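PDB 4RM4: cytochrome P450 from Bacillus subtilis subsp. subtilis, which probably acts as a heme-dependent monooxygenase, inserting one atom of molecular oxygen into organic substrates. Local coordinates for residues Q46-V56 with M309-D320. Residues are numbered along the deposited sequence; the frame is centred on the assembly and turned at random.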
ATOM      1  N   GLN A  46      20.315 -13.545  -9.408  1.00 19.43           N
ATOM      2  CA  GLN A  46      20.543 -12.783 -10.630  1.00 16.92           C
ATOM      3  C   GLN A  46      19.646 -11.552 -10.706  1.00 20.69           C
ATOM      4  O   GLN A  46      18.924 -11.348 -11.680  1.00 22.50           O
ATOM      5  CB  GLN A  46      20.357 -13.663 -11.868  1.00 20.02           C
ATOM      6  CG  GLN A  46      21.364 -14.806 -11.967  1.00 21.94           C
ATOM      7  CD  GLN A  46      22.711 -14.362 -12.495  1.00 19.46           C
ATOM      8  OE1 GLN A  46      22.808 -13.772 -13.573  1.00 26.67           O
ATOM      9  NE2 GLN A  46      23.770 -14.648 -11.738  1.00 23.87           N
ATOM     10  N   VAL A  47      19.691 -10.741  -9.662  1.00 14.77           N
ATOM     11  CA  VAL A  47      18.925  -9.519  -9.620  1.00 18.05           C
ATOM     12  C   VAL A  47      19.754  -8.361  -9.091  1.00 16.55           C
ATOM     13  O   VAL A  47      20.587  -8.520  -8.189  1.00 18.35           O
ATOM     14  CB  VAL A  47      17.643  -9.695  -8.782  1.00 18.13           C
ATOM     15  CG1 VAL A  47      16.833  -8.412  -8.782  1.00 19.13           C
ATOM     16  CG2 VAL A  47      16.815 -10.839  -9.338  1.00 20.25           C
ATOM     17  N   TRP A  48      19.545  -7.197  -9.694  1.00 16.38           N
ATOM     18  CA  TRP A  48      20.129  -5.959  -9.209  1.00 15.36           C
ATOM     19  C   TRP A  48      19.276  -5.317  -8.116  1.00 13.47           C
ATOM     20  O   TRP A  48      18.060  -5.331  -8.198  1.00 18.23           O
ATOM     21  CB  TRP A  48      20.231  -4.968 -10.365  1.00 16.78           C
ATOM     22  CG  TRP A  48      21.226  -5.330 -11.411  1.00 15.02           C
ATOM     23  CD1 TRP A  48      20.996  -5.962 -12.590  1.00 20.77           C
ATOM     24  CD2 TRP A  48      22.610  -5.021 -11.382  1.00 16.55           C
ATOM     25  NE1 TRP A  48      22.165  -6.088 -13.298  1.00 20.25           N
ATOM     26  CE2 TRP A  48      23.177  -5.514 -12.570  1.00 16.69           C
ATOM     27  CE3 TRP A  48      23.436  -4.393 -10.447  1.00 18.64           C
ATOM     28  CZ2 TRP A  48      24.531  -5.395 -12.855  1.00 18.62           C
ATOM     29  CZ3 TRP A  48      24.779  -4.257 -10.736  1.00 15.97           C
ATOM     30  CH2 TRP A  48      25.314  -4.767 -11.927  1.00 15.19           C
ATOM     31  N   SER A  49      19.926  -4.723  -7.122  1.00 13.55           N
ATOM     32  CA  SER A  49      19.236  -3.923  -6.112  1.00 13.44           C
ATOM     33  C   SER A  49      19.745  -2.482  -6.165  1.00 15.16           C
ATOM     34  O   SER A  49      20.940  -2.238  -6.262  1.00 16.56           O
ATOM     35  CB  SER A  49      19.429  -4.524  -4.714  1.00 15.30           C
ATOM     36  OG  SER A  49      18.714  -5.744  -4.613  1.00 16.74           O
ATOM     37  N   VAL A  50      18.829  -1.525  -6.135  1.00 15.67           N
ATOM     38  CA  VAL A  50      19.186  -0.126  -6.309  1.00 16.84           C
ATOM     39  C   VAL A  50      18.672   0.640  -5.084  1.00 16.01           C
ATOM     40  O   VAL A  50      17.528   0.466  -4.699  1.00 13.48           O
ATOM     41  CB  VAL A  50      18.605   0.444  -7.626  1.00 20.22           C
ATOM     42  CG1 VAL A  50      18.781   1.934  -7.667  1.00 20.45           C
ATOM     43  CG2 VAL A  50      19.308  -0.201  -8.832  1.00 18.83           C
ATOM     44  N   PHE A  51      19.527   1.453  -4.460  1.00 14.60           N
ATOM     45  CA  PHE A  51      19.220   2.027  -3.147  1.00 15.65           C
ATOM     46  C   PHE A  51      19.173   3.561  -3.049  1.00 16.18           C
ATOM     47  O   PHE A  51      18.628   4.091  -2.081  1.00 14.29           O
ATOM     48  CB  PHE A  51      20.211   1.502  -2.092  1.00 18.38           C
ATOM     49  CG  PHE A  51      20.093   0.020  -1.827  1.00 14.27           C
ATOM     50  CD1 PHE A  51      19.202  -0.457  -0.885  1.00 17.71           C
ATOM     51  CD2 PHE A  51      20.879  -0.892  -2.527  1.00 16.68           C
ATOM     52  CE1 PHE A  51      19.083  -1.837  -0.647  1.00 18.34           C
ATOM     53  CE2 PHE A  51      20.765  -2.263  -2.297  1.00 18.84           C
ATOM     54  CZ  PHE A  51      19.864  -2.731  -1.353  1.00 22.02           C
ATOM     55  N   LEU A  52      19.757   4.270  -4.016  1.00 14.18           N
ATOM     56  CA  LEU A  52      19.793   5.736  -3.955  1.00 16.58           C
ATOM     57  C   LEU A  52      18.544   6.360  -4.563  1.00 15.47           C
ATOM     58  O   LEU A  52      18.000   5.853  -5.538  1.00 17.53           O
ATOM     59  CB  LEU A  52      21.031   6.295  -4.676  1.00 18.19           C
ATOM     60  CG  LEU A  52      22.430   6.033  -4.107  1.00 16.92           C
ATOM     61  CD1 LEU A  52      23.497   6.613  -5.017  1.00 24.26           C
ATOM     62  CD2 LEU A  52      22.568   6.616  -2.703  1.00 17.81           C
ATOM     63  N   TYR A  53      18.101   7.471  -3.993  1.00 17.01           N
ATOM     64  CA  TYR A  53      16.893   8.137  -4.492  1.00 18.05           C
ATOM     65  C   TYR A  53      16.871   8.386  -6.020  1.00 16.69           C
ATOM     66  O   TYR A  53      15.914   8.026  -6.700  1.00 15.90           O
ATOM     67  CB  TYR A  53      16.660   9.443  -3.727  1.00 14.77           C
ATOM     68  CG  TYR A  53      15.394  10.172  -4.109  1.00 21.45           C
ATOM     69  CD1 TYR A  53      14.215  10.008  -3.379  1.00 14.19           C
ATOM     70  CD2 TYR A  53      15.378  11.026  -5.203  1.00 21.22           C
ATOM     71  CE1 TYR A  53      13.049  10.690  -3.741  1.00 17.30           C
ATOM     72  CE2 TYR A  53      14.238  11.688  -5.574  1.00 21.90           C
ATOM     73  CZ  TYR A  53      13.076  11.525  -4.846  1.00 20.33           C
ATOM     74  OH  TYR A  53      11.953  12.219  -5.239  1.00 20.04           O
ATOM     75  N   ASP A  54      17.899   9.023  -6.575  1.00 18.46           N
ATOM     76  CA  ASP A  54      17.872   9.283  -8.017  1.00 20.06           C
ATOM     77  C   ASP A  54      17.812   7.996  -8.852  1.00 19.70           C
ATOM     78  O   ASP A  54      17.095   7.916  -9.855  1.00 19.72           O
ATOM     79  CB  ASP A  54      19.062  10.160  -8.444  1.00 22.50           C
ATOM     80  CG  ASP A  54      18.993  11.564  -7.861  1.00 36.34           C
ATOM     81  OD1 ASP A  54      17.903  11.975  -7.408  1.00 35.77           O
ATOM     82  OD2 ASP A  54      20.031  12.258  -7.863  1.00 47.35           O
ATOM     83  N   ASP A  55      18.563   6.979  -8.438  1.00 18.99           N
ATOM     84  CA  ASP A  55      18.575   5.716  -9.157  1.00 17.27           C
ATOM     85  C   ASP A  55      17.224   5.007  -9.050  1.00 17.65           C
ATOM     86  O   ASP A  55      16.657   4.567 -10.061  1.00 18.85           O
ATOM     87  CB  ASP A  55      19.703   4.822  -8.645  1.00 19.43           C
ATOM     88  CG  ASP A  55      21.074   5.421  -8.897  1.00 20.55           C
ATOM     89  OD1 ASP A  55      21.162   6.283  -9.789  1.00 24.77           O
ATOM     90  OD2 ASP A  55      22.048   5.026  -8.217  1.00 21.43           O
ATOM     91  N   VAL A  56      16.712   4.909  -7.830  1.00 14.61           N
ATOM     92  CA  VAL A  56      15.403   4.300  -7.610  1.00 14.63           C
ATOM     93  C   VAL A  56      14.318   5.003  -8.423  1.00 16.88           C
ATOM     94  O   VAL A  56      13.501   4.358  -9.074  1.00 15.94           O
ATOM     95  CB  VAL A  56      14.999   4.311  -6.118  1.00 16.07           C
ATOM     96  CG1 VAL A  56      13.507   3.972  -5.976  1.00 16.13           C
ATOM     97  CG2 VAL A  56      15.846   3.332  -5.325  1.00 16.86           C
ATOM     98  N   MET A 309      16.524  -8.405 -14.011  1.00 17.98           N
ATOM     99  CA  MET A 309      15.548  -7.958 -13.028  1.00 21.07           C
ATOM    100  C   MET A 309      16.209  -6.935 -12.100  1.00 18.15           C
ATOM    101  O   MET A 309      17.376  -7.073 -11.755  1.00 16.69           O
ATOM    102  CB  MET A 309      15.037  -9.148 -12.222  1.00 19.14           C
ATOM    103  CG  MET A 309      14.260  -8.773 -10.976  1.00 29.92           C
ATOM    104  SD  MET A 309      12.513  -8.585 -11.307  1.00 41.48           S
ATOM    105  CE  MET A 309      12.124 -10.181 -12.016  1.00 39.29           C
ATOM    106  N   VAL A 310      15.468  -5.886 -11.741  1.00 16.96           N
ATOM    107  CA  VAL A 310      15.977  -4.836 -10.857  1.00 16.80           C
ATOM    108  C   VAL A 310      15.009  -4.605  -9.706  1.00 19.92           C
ATOM    109  O   VAL A 310      13.807  -4.472  -9.920  1.00 17.81           O
ATOM    110  CB  VAL A 310      16.134  -3.494 -11.603  1.00 20.31           C
ATOM    111  CG1 VAL A 310      16.620  -2.403 -10.653  1.00 18.39           C
ATOM    112  CG2 VAL A 310      17.087  -3.647 -12.797  1.00 22.40           C
ATOM    113  N   LEU A 311      15.536  -4.583  -8.487  1.00 15.09           N
ATOM    114  CA  LEU A 311      14.754  -4.240  -7.306  1.00 13.02           C
ATOM    115  C   LEU A 311      15.046  -2.786  -6.901  1.00 14.83           C
ATOM    116  O   LEU A 311      16.174  -2.438  -6.578  1.00 14.01           O
ATOM    117  CB  LEU A 311      15.083  -5.196  -6.158  1.00 15.93           C
ATOM    118  CG  LEU A 311      14.746  -6.675  -6.367  1.00 19.90           C
ATOM    119  CD1 LEU A 311      15.265  -7.489  -5.184  1.00 20.60           C
ATOM    120  CD2 LEU A 311      13.240  -6.875  -6.532  1.00 23.65           C
ATOM    121  N   ALA A 312      14.023  -1.935  -6.928  1.00 12.99           N
ATOM    122  CA  ALA A 312      14.200  -0.524  -6.606  1.00 13.27           C
ATOM    123  C   ALA A 312      13.615  -0.291  -5.215  1.00 16.04           C
ATOM    124  O   ALA A 312      12.406  -0.364  -5.028  1.00 14.99           O
ATOM    125  CB  ALA A 312      13.512   0.348  -7.652  1.00 16.62           C
ATOM    126  N   PHE A 313      14.490  -0.060  -4.248  1.00 13.42           N
ATOM    127  CA  PHE A 313      14.102   0.116  -2.852  1.00 13.00           C
ATOM    128  C   PHE A 313      13.612   1.520  -2.521  1.00 13.09           C
ATOM    129  O   PHE A 313      14.380   2.371  -2.092  1.00 13.40           O
ATOM    130  CB  PHE A 313      15.280  -0.283  -1.935  1.00 14.48           C
ATOM    131  CG  PHE A 313      15.482  -1.766  -1.854  1.00 19.36           C
ATOM    132  CD1 PHE A 313      14.908  -2.501  -0.829  1.00 20.11           C
ATOM    133  CD2 PHE A 313      16.211  -2.438  -2.828  1.00 15.14           C
ATOM    134  CE1 PHE A 313      15.053  -3.881  -0.775  1.00 22.81           C
ATOM    135  CE2 PHE A 313      16.369  -3.816  -2.772  1.00 18.47           C
ATOM    136  CZ  PHE A 313      15.794  -4.537  -1.753  1.00 20.00           C
ATOM    137  N   VAL A 314      12.324   1.765  -2.744  1.00 15.01           N
ATOM    138  CA  VAL A 314      11.748   3.060  -2.448  1.00 16.77           C
ATOM    139  C   VAL A 314      11.868   3.362  -0.952  1.00 12.99           C
ATOM    140  O   VAL A 314      11.989   4.513  -0.561  1.00 14.12           O
ATOM    141  CB  VAL A 314      10.280   3.185  -2.939  1.00 20.74           C
ATOM    142  CG1 VAL A 314      10.207   3.111  -4.480  1.00 16.58           C
ATOM    143  CG2 VAL A 314       9.409   2.120  -2.318  1.00 21.35           C
ATOM    144  N   ALA A 315      11.908   2.331  -0.119  1.00 14.24           N
ATOM    145  CA  ALA A 315      12.098   2.572   1.309  1.00 15.18           C
ATOM    146  C   ALA A 315      13.451   3.200   1.579  1.00 17.01           C
ATOM    147  O   ALA A 315      13.564   4.058   2.449  1.00 17.66           O
ATOM    148  CB  ALA A 315      11.930   1.304   2.120  1.00 18.27           C
ATOM    149  N   SER A 316      14.471   2.769   0.835  1.00 15.69           N
ATOM    150  CA  SER A 316      15.815   3.337   0.970  1.00 17.04           C
ATOM    151  C   SER A 316      15.891   4.735   0.351  1.00 17.55           C
ATOM    152  O   SER A 316      16.494   5.653   0.927  1.00 14.94           O
ATOM    153  CB  SER A 316      16.857   2.407   0.324  1.00 16.01           C
ATOM    154  OG  SER A 316      18.172   2.971   0.357  1.00 15.57           O
ATOM    155  N   ALA A 317      15.293   4.893  -0.831  1.00 12.92           N
ATOM    156  CA  ALA A 317      15.233   6.194  -1.499  1.00 16.95           C
ATOM    157  C   ALA A 317      14.705   7.285  -0.573  1.00 18.61           C
ATOM    158  O   ALA A 317      15.205   8.416  -0.550  1.00 16.42           O
ATOM    159  CB  ALA A 317      14.363   6.096  -2.736  1.00 16.48           C
ATOM    160  N   ASN A 318      13.705   6.918   0.207  1.00 13.92           N
ATOM    161  CA  ASN A 318      12.986   7.844   1.059  1.00 16.39           C
ATOM    162  C   ASN A 318      13.826   8.293   2.267  1.00 16.32           C
ATOM    163  O   ASN A 318      13.437   9.224   2.977  1.00 17.93           O
ATOM    164  CB  ASN A 318      11.681   7.191   1.541  1.00 16.08           C
ATOM    165  CG  ASN A 318      10.557   7.238   0.500  1.00 18.51           C
ATOM    166  OD1 ASN A 318      10.707   7.790  -0.600  1.00 17.45           O
ATOM    167  ND2 ASN A 318       9.421   6.643   0.853  1.00 20.78           N
ATOM    168  N   ARG A 319      14.965   7.630   2.487  1.00 14.69           N
ATOM    169  CA  ARG A 319      15.888   7.968   3.579  1.00 18.13           C
ATOM    170  C   ARG A 319      17.204   8.552   3.070  1.00 18.15           C
ATOM    171  O   ARG A 319      18.144   8.767   3.849  1.00 19.17           O
ATOM    172  CB  ARG A 319      16.224   6.725   4.420  1.00 21.58           C
ATOM    173  CG  ARG A 319      15.048   6.002   5.057  1.00 21.22           C
ATOM    174  CD  ARG A 319      14.383   6.914   6.059  1.00 16.96           C
ATOM    175  NE  ARG A 319      13.483   6.243   6.998  1.00 18.15           N
ATOM    176  CZ  ARG A 319      13.795   5.896   8.245  1.00 23.03           C
ATOM    177  NH1 ARG A 319      15.024   6.111   8.722  1.00 19.40           N
ATOM    178  NH2 ARG A 319      12.873   5.330   9.017  1.00 18.40           N
ATOM    179  N   ASP A 320      17.287   8.768   1.764  1.00 18.76           N
ATOM    180  CA  ASP A 320      18.533   9.158   1.119  1.00 20.11           C
ATOM    181  C   ASP A 320      18.918  10.602   1.440  1.00 21.36           C
ATOM    182  O   ASP A 320      18.194  11.534   1.110  1.00 18.57           O
ATOM    183  CB  ASP A 320      18.433   8.942  -0.389  1.00 17.91           C
ATOM    184  CG  ASP A 320      19.741   9.189  -1.101  1.00 24.35           C
ATOM    185  OD1 ASP A 320      20.687   9.717  -0.453  1.00 23.86           O
ATOM    186  OD2 ASP A 320      19.820   8.864  -2.306  1.00 17.97           O
TER
HETATM  187  O   HOH W   1      20.177  10.008  -4.793  1.00 19.54           O
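Strands 47-50 and 309-312 run parallel, their axes 23° apart, and four backbone bonds join them in the staggered parallel pattern: Trp48 N to Met309 O, Leu311 N to Trp48 O, Val50 N to Leu311 O and Phe313 N to Val50 O. Val47 lies alongside Met309 on one face of the sheet; with CG1 anti to the backbone N (chi1 -178°), that methyl sits a tight 3.4 Å from Met309 CG and also meets Leu311 CG at 3.6 Å. The same face carries Ser49, whose OG approaches the edge of the Phe313 ring. On the other face Val50 CG2 meets Val310 CG1 at 3.9 Å. Next along the chains, Phe51 and Phe313 form an offset stack, planes 12° apart and centroids separated by 4.7 Å, with Phe51 CE1 over the rim of the Phe313 ring. Replacing Phe51 by alanine removes the stacked ring and would probably leave one face of Phe313 without its partner and the Phe313 ring freer to turn. Ser316 OG donates to Phe51 O (2.7 Å), and Asp320 OD2 accepts Tyr53 N at 2.8 Å through its anti lone pair. A water bridges the same OD2 to Asp54 N, so this oxygen ties the first turn of helix 53-61 to the 309-320 segment. Val56 CG1 meets Val314 CG1 at 3.7 Å, the side chains crossing at about a right angle, and also Ala312 CB, while Val56 CB faces Ala317 CB. Both strands are internal to the mixed P450 sheet, beside antiparallel 39-42 and 289-293 respectively, while helix 27-36 covers Phe51 through Met33 and Arg34.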